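Mandelate racemase/muconate lactonizing enzyme, C-terminal domain protein (Paracoccus denitrificans, PDB 4DWD) binds magnesium and may act as a hydro-lyase of the enolase superfamily. Local coordinates at residues 193-207 against 214-228. Numbering follows the deposited sequence. Where two conformers were deposited one is given.
Sequences VIGFDANNGYSVGGA and LEDLGYSWFEEPVQH
Phe196 and Glu223 lock strands 194-197 and 221-223 side by side in parallel: Glu223 N gives a straight bond to Phe196 O (2.8 Å), and Phe196 N reaches back to Trp221 O. The backbone bonding continues into the type I' turn 198-201 and just beyond, with Ala198 N, Asn200 N and Tyr202 N giving bonds to Glu223 O, Glu224 O and Pro225 O. The Asn200 amide closes this far end. Asn200 ND2 bonds to Val226 O at 2.9 Å and, in one of the two conformers of Glu224, to the anti lone pair of Glu224 OE1 at 2.7 Å, both close to the amide plane, which fixes the rotation of the group. Without the amide, as with an alanine here, Val226 O and Glu224 OE1 would probably lose their shared donor, leaving the carboxylate less firmly placed on that side. Towards the helix, the Phe222 ring is sandwiched between Leu214 CD1 and Pro225 CB, while Phe196 CD1 meets Phe222 CE1 at 3.7 Å, the two ring planes 73° apart. The Tyr219 ring lies between Ile194 CB and Leu214 CD2, and its hydroxyl bonds to Ala181 O on helix 174-188. On the other side of the sheet, Gly195 CA sits 3.8 Å from the centroid of the Trp221 six-membered ring, over its face, a CH-pi contact. Trp221 NE1 in turn holds Glu223 OE1, which also forms a salt bridge with Lys160. The Asp197 and Glu223 carboxylates stack, planes 22° apart and Asp197 OD2 to Glu223 OE2 3.4 Å; such like charges would probably favour a bound cation. Both residues, with Glu249, ligate calcium in a structure of this protein, though this chain has no metal there. Strand 194-197, helix 204-216 and strand 221-223 form a beta-alpha-beta unit of the enolase-superfamily barrel, with acidic metal ligands at or just beyond the ends of successive strands.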
ATOM      1  N   VAL B 193     -22.769 -14.412 -25.924  1.00 13.08           N
ATOM      2  CA  VAL B 193     -21.532 -13.932 -25.317  1.00 12.58           C
ATOM      3  C   VAL B 193     -20.903 -12.909 -26.275  1.00 12.52           C
ATOM      4  O   VAL B 193     -20.545 -13.258 -27.401  1.00 12.71           O
ATOM      5  CB  VAL B 193     -20.554 -15.096 -25.078  1.00 13.54           C
ATOM      6  CG1 VAL B 193     -19.274 -14.587 -24.446  1.00 13.69           C
ATOM      7  CG2 VAL B 193     -21.205 -16.166 -24.214  1.00 16.67           C
ATOM      8  N   ILE B 194     -20.801 -11.653 -25.834  1.00 11.19           N
ATOM      9  CA  ILE B 194     -20.289 -10.578 -26.689  1.00 10.29           C
ATOM     10  C   ILE B 194     -19.185  -9.810 -25.971  1.00 10.11           C
ATOM     11  O   ILE B 194     -19.344  -9.426 -24.808  1.00 10.29           O
ATOM     12  CB  ILE B 194     -21.386  -9.559 -27.092  1.00 10.39           C
ATOM     13  CG1 ILE B 194     -22.756 -10.246 -27.302  1.00 10.43           C
ATOM     14  CG2 ILE B 194     -20.942  -8.778 -28.327  1.00 10.51           C
ATOM     15  CD1 ILE B 194     -23.891  -9.281 -27.620  1.00 11.32           C
ATOM     16  N   GLY B 195     -18.069  -9.614 -26.666  1.00 10.05           N
ATOM     17  CA  GLY B 195     -16.983  -8.758 -26.177  1.00  9.46           C
ATOM     18  C   GLY B 195     -16.901  -7.475 -26.990  1.00  9.45           C
ATOM     19  O   GLY B 195     -17.371  -7.404 -28.135  1.00  9.44           O
ATOM     20  N   PHE B 196     -16.292  -6.455 -26.395  1.00  9.25           N
ATOM     21  CA  PHE B 196     -16.136  -5.155 -27.033  1.00  8.84           C
ATOM     22  C   PHE B 196     -14.658  -4.799 -26.942  1.00  9.28           C
ATOM     23  O   PHE B 196     -14.093  -4.780 -25.843  1.00  9.78           O
ATOM     24  CB  PHE B 196     -17.004  -4.141 -26.274  1.00  9.19           C
ATOM     25  CG  PHE B 196     -17.012  -2.744 -26.855  1.00  8.56           C
ATOM     26  CD1 PHE B 196     -15.895  -1.910 -26.753  1.00  9.22           C
ATOM     27  CD2 PHE B 196     -18.167  -2.231 -27.445  1.00  9.52           C
ATOM     28  CE1 PHE B 196     -15.917  -0.611 -27.253  1.00 10.36           C
ATOM     29  CE2 PHE B 196     -18.187  -0.939 -27.948  1.00 10.17           C
ATOM     30  CZ  PHE B 196     -17.060  -0.127 -27.862  1.00 10.31           C
ATOM     31  N   ASP B 197     -14.040  -4.523 -28.090  1.00  9.38           N
ATOM     32  CA  ASP B 197     -12.622  -4.171 -28.137  1.00  9.81           C
ATOM     33  C   ASP B 197     -12.515  -2.706 -28.549  1.00 10.23           C
ATOM     34  O   ASP B 197     -12.824  -2.346 -29.691  1.00 10.40           O
ATOM     35  CB  ASP B 197     -11.911  -5.109 -29.121  1.00 10.25           C
ATOM     36  CG  ASP B 197     -10.398  -4.914 -29.161  1.00 12.80           C
ATOM     37  OD1 ASP B 197      -9.879  -3.920 -28.641  1.00 11.67           O
ATOM     38  OD2 ASP B 197      -9.738  -5.783 -29.753  1.00 14.23           O
ATOM     39  N   ALA B 198     -12.113  -1.865 -27.599  1.00  9.77           N
ATOM     40  CA  ALA B 198     -11.977  -0.430 -27.825  1.00 10.66           C
ATOM     41  C   ALA B 198     -10.757  -0.030 -28.643  1.00 10.92           C
ATOM     42  O   ALA B 198     -10.679   1.117 -29.100  1.00 11.57           O
ATOM     43  CB  ALA B 198     -11.959   0.311 -26.494  1.00 10.63           C
ATOM     44  N   ASN B 199      -9.797  -0.945 -28.801  1.00 10.01           N
ATOM     45  CA  ASN B 199      -8.543  -0.617 -29.496  1.00 11.40           C
ATOM     46  C   ASN B 199      -7.997   0.726 -29.007  1.00 11.08           C
ATOM     47  O   ASN B 199      -7.632   1.600 -29.798  1.00 11.31           O
ATOM     48  CB  ASN B 199      -8.730  -0.645 -31.022  1.00 12.79           C
ATOM     49  CG  ASN B 199      -9.097  -2.021 -31.531  1.00 13.73           C
ATOM     50  OD1 ASN B 199     -10.235  -2.259 -31.946  1.00 14.80           O
ATOM     51  ND2 ASN B 199      -8.148  -2.943 -31.487  1.00 14.98           N
ATOM     52  N   ASN B 200      -7.947   0.862 -27.681  1.00 10.09           N
ATOM     53  CA  ASN B 200      -7.223   1.949 -27.013  1.00 10.54           C
ATOM     54  C   ASN B 200      -7.887   3.311 -27.190  1.00 10.98           C
ATOM     55  O   ASN B 200      -7.220   4.347 -27.113  1.00 12.24           O
ATOM     56  CB  ASN B 200      -5.757   1.976 -27.485  1.00 11.87           C
ATOM     57  CG  ASN B 200      -5.114   0.606 -27.451  1.00 11.79           C
ATOM     58  OD1 ASN B 200      -4.861   0.016 -28.502  1.00 12.72           O
ATOM     59  ND2 ASN B 200      -4.848   0.087 -26.255  1.00 12.04           N
ATOM     60  N   GLY B 201      -9.206   3.307 -27.383  1.00 10.47           N
ATOM     61  CA  GLY B 201      -9.897   4.511 -27.819  1.00 12.69           C
ATOM     62  C   GLY B 201     -10.343   5.478 -26.741  1.00 10.70           C
ATOM     63  O   GLY B 201     -10.822   6.548 -27.080  1.00 11.29           O
ATOM     64  N   TYR B 202     -10.183   5.129 -25.464  1.00  9.20           N
ATOM     65  CA  TYR B 202     -10.788   5.956 -24.403  1.00  9.30           C
ATOM     66  C   TYR B 202      -9.822   6.455 -23.354  1.00  9.36           C
ATOM     67  O   TYR B 202      -8.766   5.855 -23.096  1.00 10.21           O
ATOM     68  CB  TYR B 202     -11.907   5.203 -23.671  1.00  9.64           C
ATOM     69  CG  TYR B 202     -12.971   4.652 -24.579  1.00  9.49           C
ATOM     70  CD1 TYR B 202     -13.714   5.489 -25.414  1.00 10.66           C
ATOM     71  CD2 TYR B 202     -13.244   3.298 -24.599  1.00 10.51           C
ATOM     72  CE1 TYR B 202     -14.687   4.975 -26.257  1.00 11.18           C
ATOM     73  CE2 TYR B 202     -14.226   2.769 -25.432  1.00 10.47           C
ATOM     74  CZ  TYR B 202     -14.938   3.619 -26.257  1.00 11.73           C
ATOM     75  OH  TYR B 202     -15.892   3.099 -27.093  1.00 12.75           O
ATOM     76  N   SER B 203     -10.209   7.571 -22.747  1.00  9.34           N
ATOM     77  CA  SER B 203      -9.587   8.036 -21.522  1.00 10.02           C
ATOM     78  C   SER B 203     -10.023   7.123 -20.376  1.00  9.57           C
ATOM     79  O   SER B 203     -10.925   6.297 -20.549  1.00  9.42           O
ATOM     80  CB  SER B 203     -10.065   9.455 -21.234  1.00 11.04           C
ATOM     81  OG  SER B 203     -11.477   9.496 -21.063  1.00 11.29           O
ATOM     82  N   VAL B 204      -9.416   7.262 -19.200  1.00 10.00           N
ATOM     83  CA  VAL B 204      -9.914   6.494 -18.054  1.00  9.58           C
ATOM     84  C   VAL B 204     -11.412   6.769 -17.807  1.00  9.56           C
ATOM     85  O   VAL B 204     -12.208   5.839 -17.658  1.00  9.31           O
ATOM     86  CB  VAL B 204      -9.099   6.802 -16.785  1.00  9.84           C
ATOM     87  CG1 VAL B 204      -9.761   6.209 -15.547  1.00 10.58           C
ATOM     88  CG2 VAL B 204      -7.674   6.273 -16.935  1.00 11.38           C
ATOM     89  N   GLY B 205     -11.801   8.044 -17.797  1.00  9.77           N
ATOM     90  CA  GLY B 205     -13.198   8.392 -17.561  1.00  9.93           C
ATOM     91  C   GLY B 205     -14.115   7.875 -18.653  1.00  9.55           C
ATOM     92  O   GLY B 205     -15.212   7.386 -18.375  1.00 10.48           O
ATOM     93  N   GLY B 206     -13.687   7.995 -19.908  1.00  9.19           N
ATOM     94  CA  GLY B 206     -14.480   7.485 -21.024  1.00 10.54           C
ATOM     95  C   GLY B 206     -14.636   5.979 -20.932  1.00  9.69           C
ATOM     96  O   GLY B 206     -15.701   5.430 -21.257  1.00  9.92           O
ATOM     97  N   ALA B 207     -13.559   5.298 -20.539  1.00  8.79           N
ATOM     98  CA  ALA B 207     -13.572   3.839 -20.391  1.00  8.99           C
ATOM     99  C   ALA B 207     -14.541   3.374 -19.315  1.00  9.28           C
ATOM    100  O   ALA B 207     -15.249   2.392 -19.494  1.00  9.41           O
ATOM    101  CB  ALA B 207     -12.177   3.327 -20.078  1.00  9.15           C
ATOM    102  N   LEU B 214     -21.678  -1.115 -21.166  1.00  9.21           N
ATOM    103  CA  LEU B 214     -21.510  -2.505 -21.602  1.00  9.01           C
ATOM    104  C   LEU B 214     -22.014  -3.486 -20.533  1.00  9.52           C
ATOM    105  O   LEU B 214     -22.560  -4.541 -20.863  1.00  9.73           O
ATOM    106  CB  LEU B 214     -20.046  -2.805 -21.952  1.00  8.75           C
ATOM    107  CG  LEU B 214     -19.487  -2.000 -23.127  1.00  8.96           C
ATOM    108  CD1 LEU B 214     -18.006  -2.275 -23.267  1.00  9.75           C
ATOM    109  CD2 LEU B 214     -20.204  -2.339 -24.422  1.00  9.37           C
ATOM    110  N   GLU B 215     -21.840  -3.136 -19.252  1.00  9.33           N
ATOM    111  CA  GLU B 215     -22.385  -3.950 -18.158  1.00  9.12           C
ATOM    112  C   GLU B 215     -23.913  -3.994 -18.209  1.00  9.98           C
ATOM    113  O   GLU B 215     -24.508  -5.058 -18.060  1.00 11.91           O
ATOM    114  CB  GLU B 215     -21.915  -3.425 -16.801  1.00  9.63           C
ATOM    115  CG  GLU B 215     -20.435  -3.704 -16.560  1.00  9.18           C
ATOM    116  CD  GLU B 215     -19.821  -2.928 -15.412  1.00  9.32           C
ATOM    117  OE1 GLU B 215     -20.544  -2.232 -14.666  1.00 10.81           O
ATOM    118  OE2 GLU B 215     -18.582  -3.025 -15.268  1.00  9.42           O
ATOM    119  N   ASP B 216     -24.530  -2.841 -18.462  1.00 10.17           N
ATOM    120  CA  ASP B 216     -25.976  -2.762 -18.620  1.00 12.36           C
ATOM    121  C   ASP B 216     -26.448  -3.652 -19.780  1.00 11.41           C
ATOM    122  O   ASP B 216     -27.549  -4.208 -19.737  1.00 13.00           O
ATOM    123  CB  ASP B 216     -26.406  -1.312 -18.865  1.00 13.11           C
ATOM    124  CG  ASP B 216     -26.359  -0.449 -17.612  1.00 19.39           C
ATOM    125  OD1 ASP B 216     -26.182  -0.987 -16.507  1.00 20.98           O
ATOM    126  OD2 ASP B 216     -26.512   0.785 -17.736  1.00 28.18           O
ATOM    127  N   LEU B 217     -25.597  -3.802 -20.792  1.00 10.25           N
ATOM    128  CA  LEU B 217     -25.903  -4.635 -21.953  1.00 10.07           C
ATOM    129  C   LEU B 217     -25.396  -6.062 -21.800  1.00 10.39           C
ATOM    130  O   LEU B 217     -25.443  -6.829 -22.753  1.00 11.28           O
ATOM    131  CB  LEU B 217     -25.290  -4.005 -23.201  1.00 10.07           C
ATOM    132  CG  LEU B 217     -25.942  -2.705 -23.670  1.00 10.21           C
ATOM    133  CD1 LEU B 217     -25.043  -2.005 -24.678  1.00 10.67           C
ATOM    134  CD2 LEU B 217     -27.337  -2.969 -24.262  1.00 11.43           C
ATOM    135  N   GLY B 218     -24.867  -6.411 -20.626  1.00 10.28           N
ATOM    136  CA  GLY B 218     -24.450  -7.778 -20.346  1.00 10.59           C
ATOM    137  C   GLY B 218     -23.244  -8.261 -21.123  1.00 10.70           C
ATOM    138  O   GLY B 218     -23.050  -9.462 -21.269  1.00 10.89           O
ATOM    139  N   TYR B 219     -22.425  -7.342 -21.633  1.00 10.04           N
ATOM    140  CA  TYR B 219     -21.222  -7.770 -22.355  1.00  9.47           C
ATOM    141  C   TYR B 219     -20.293  -8.554 -21.434  1.00 10.47           C
ATOM    142  O   TYR B 219     -20.283  -8.333 -20.216  1.00 11.25           O
ATOM    143  CB  TYR B 219     -20.496  -6.574 -23.006  1.00  9.42           C
ATOM    144  CG  TYR B 219     -21.020  -6.214 -24.391  1.00  9.44           C
ATOM    145  CD1 TYR B 219     -22.373  -5.897 -24.595  1.00  9.15           C
ATOM    146  CD2 TYR B 219     -20.160  -6.185 -25.495  1.00  8.66           C
ATOM    147  CE1 TYR B 219     -22.855  -5.588 -25.862  1.00  9.55           C
ATOM    148  CE2 TYR B 219     -20.625  -5.871 -26.771  1.00  9.04           C
ATOM    149  CZ  TYR B 219     -21.972  -5.569 -26.951  1.00  9.21           C
ATOM    150  OH  TYR B 219     -22.417  -5.273 -28.225  1.00  9.60           O
ATOM    151  N   SER B 220     -19.507  -9.438 -22.040  1.00  9.83           N
ATOM    152  CA  SER B 220     -18.671 -10.349 -21.263  0.50 11.31           C
ATOM    153  C   SER B 220     -17.268  -9.838 -20.978  1.00 11.38           C
ATOM    154  O   SER B 220     -16.741 -10.065 -19.890  1.00 13.05           O
ATOM    155  CB  SER B 220     -18.643 -11.736 -21.899  0.50 12.28           C
ATOM    156  OG  SER B 220     -19.882 -12.376 -21.666  0.50 13.60           O
ATOM    157  N   TRP B 221     -16.673  -9.130 -21.924  1.00 10.29           N
ATOM    158  CA  TRP B 221     -15.356  -8.541 -21.694  1.00  9.81           C
ATOM    159  C   TRP B 221     -15.170  -7.292 -22.484  1.00  9.06           C
ATOM    160  O   TRP B 221     -15.905  -7.041 -23.449  1.00  8.88           O
ATOM    161  CB  TRP B 221     -14.205  -9.542 -21.902  1.00 10.13           C
ATOM    162  CG  TRP B 221     -13.746  -9.825 -23.302  1.00 10.25           C
ATOM    163  CD1 TRP B 221     -12.660  -9.256 -23.965  1.00 11.12           C
ATOM    164  CD2 TRP B 221     -14.310 -10.794 -24.235  1.00 10.88           C
ATOM    165  NE1 TRP B 221     -12.506  -9.810 -25.214  1.00 11.12           N
ATOM    166  CE2 TRP B 221     -13.471 -10.750 -25.432  1.00 11.16           C
ATOM    167  CE3 TRP B 221     -15.374 -11.690 -24.187  1.00 11.21           C
ATOM    168  CZ2 TRP B 221     -13.725 -11.558 -26.537  1.00 11.45           C
ATOM    169  CZ3 TRP B 221     -15.615 -12.499 -25.307  1.00 12.21           C
ATOM    170  CH2 TRP B 221     -14.810 -12.431 -26.449  1.00 13.16           C
ATOM    171  N   PHE B 222     -14.172  -6.516 -22.072  1.00  9.08           N
ATOM    172  CA  PHE B 222     -13.919  -5.153 -22.566  1.00  8.61           C
ATOM    173  C   PHE B 222     -12.421  -5.038 -22.784  1.00  8.69           C
ATOM    174  O   PHE B 222     -11.657  -4.937 -21.827  1.00  8.84           O
ATOM    175  CB  PHE B 222     -14.421  -4.170 -21.501  1.00  8.96           C
ATOM    176  CG  PHE B 222     -14.388  -2.698 -21.874  1.00  8.60           C
ATOM    177  CD1 PHE B 222     -14.380  -2.235 -23.205  1.00  9.13           C
ATOM    178  CD2 PHE B 222     -14.453  -1.749 -20.849  1.00  8.57           C
ATOM    179  CE1 PHE B 222     -14.405  -0.859 -23.479  1.00  9.16           C
ATOM    180  CE2 PHE B 222     -14.465  -0.384 -21.124  1.00  8.96           C
ATOM    181  CZ  PHE B 222     -14.449   0.066 -22.431  1.00  8.76           C
ATOM    182  N   GLU B 223     -12.008  -5.104 -24.049  1.00  9.27           N
ATOM    183  CA  GLU B 223     -10.606  -5.231 -24.407  1.00  9.30           C
ATOM    184  C   GLU B 223      -9.962  -3.879 -24.693  1.00 10.16           C
ATOM    185  O   GLU B 223     -10.542  -3.041 -25.389  1.00 10.21           O
ATOM    186  CB  GLU B 223     -10.497  -6.166 -25.621  1.00 10.24           C
ATOM    187  CG  GLU B 223      -9.088  -6.524 -26.054  1.00 11.28           C
ATOM    188  CD  GLU B 223      -9.046  -7.736 -26.970  1.00 14.59           C
ATOM    189  OE1 GLU B 223      -9.996  -8.552 -26.942  1.00 11.87           O
ATOM    190  OE2 GLU B 223      -8.035  -7.887 -27.692  1.00 17.04           O
ATOM    191  N   GLU B 224      -8.754  -3.695 -24.152  1.00  9.63           N
ATOM    192  CA  GLU B 224      -7.904  -2.531 -24.441  0.50 10.43           C
ATOM    193  C   GLU B 224      -8.650  -1.183 -24.376  1.00 10.10           C
ATOM    194  O   GLU B 224      -8.617  -0.391 -25.321  1.00 10.00           O
ATOM    195  CB  GLU B 224      -7.183  -2.713 -25.787  0.50 12.12           C
ATOM    196  CG  GLU B 224      -6.224  -3.899 -25.834  0.50 16.31           C
ATOM    197  CD  GLU B 224      -4.816  -3.572 -25.350  0.50 17.04           C
ATOM    198  OE1 GLU B 224      -4.411  -2.384 -25.368  0.50 14.55           O
ATOM    199  OE2 GLU B 224      -4.087  -4.506 -24.974  0.50 14.92           O
ATOM    200  N   PRO B 225      -9.301  -0.889 -23.230  1.00  9.05           N
ATOM    201  CA  PRO B 225     -10.069   0.366 -23.170  1.00  9.70           C
ATOM    202  C   PRO B 225      -9.243   1.661 -23.297  1.00 10.20           C
ATOM    203  O   PRO B 225      -9.712   2.623 -23.918  1.00 10.25           O
ATOM    204  CB  PRO B 225     -10.760   0.299 -21.789  1.00 10.27           C
ATOM    205  CG  PRO B 225      -9.989  -0.727 -21.007  1.00 10.11           C
ATOM    206  CD  PRO B 225      -9.514  -1.726 -22.028  1.00 10.02           C
ATOM    207  N   VAL B 226      -8.052   1.693 -22.690  1.00  9.63           N
ATOM    208  CA  VAL B 226      -7.214   2.903 -22.693  1.00  9.96           C
ATOM    209  C   VAL B 226      -5.942   2.656 -23.499  1.00  9.63           C
ATOM    210  O   VAL B 226      -5.685   1.525 -23.922  1.00  9.51           O
ATOM    211  CB  VAL B 226      -6.890   3.377 -21.249  1.00  9.94           C
ATOM    212  CG1 VAL B 226      -8.190   3.629 -20.493  1.00 10.48           C
ATOM    213  CG2 VAL B 226      -6.000   2.375 -20.499  1.00 10.05           C
ATOM    214  N   GLN B 227      -5.146   3.700 -23.729  1.00  9.37           N
ATOM    215  CA  GLN B 227      -3.878   3.510 -24.444  1.00 10.45           C
ATOM    216  C   GLN B 227      -3.024   2.464 -23.729  1.00  9.75           C
ATOM    217  O   GLN B 227      -2.907   2.475 -22.508  1.00  9.87           O
ATOM    218  CB  GLN B 227      -3.118   4.835 -24.566  1.00 11.85           C
ATOM    219  CG  GLN B 227      -3.886   5.929 -25.304  1.00 13.60           C
ATOM    220  CD  GLN B 227      -4.002   5.723 -26.800  1.00 16.35           C
ATOM    221  OE1 GLN B 227      -3.365   4.839 -27.373  1.00 15.89           O
ATOM    222  NE2 GLN B 227      -4.806   6.570 -27.451  1.00 19.63           N
ATOM    223  N   HIS B 228      -2.400   1.576 -24.499  1.00  9.89           N
ATOM    224  CA  HIS B 228      -1.702   0.430 -23.909  1.00  9.72           C
ATOM    225  C   HIS B 228      -0.517   0.845 -23.081  1.00 10.01           C
ATOM    226  O   HIS B 228      -0.120   0.118 -22.178  1.00 10.93           O
ATOM    227  CB  HIS B 228      -1.264  -0.548 -25.006  1.00 10.39           C
ATOM    228  CG  HIS B 228       0.097  -0.244 -25.572  1.00 10.60           C
ATOM    229  ND1 HIS B 228       0.306   0.724 -26.485  1.00 10.07           N
ATOM    230  CD2 HIS B 228       1.342  -0.795 -25.287  1.00 10.74           C
ATOM    231  CE1 HIS B 228       1.618   0.797 -26.768  1.00 11.53           C
ATOM    232  NE2 HIS B 228       2.254  -0.134 -26.030  1.00 11.78           N
TER
HETATM  233  O   HOH W   1     -22.098 -11.339 -23.120  1.00 13.98           O
HETATM  234  O   HOH W   2      -6.024   6.308 -22.701  1.00 12.47           O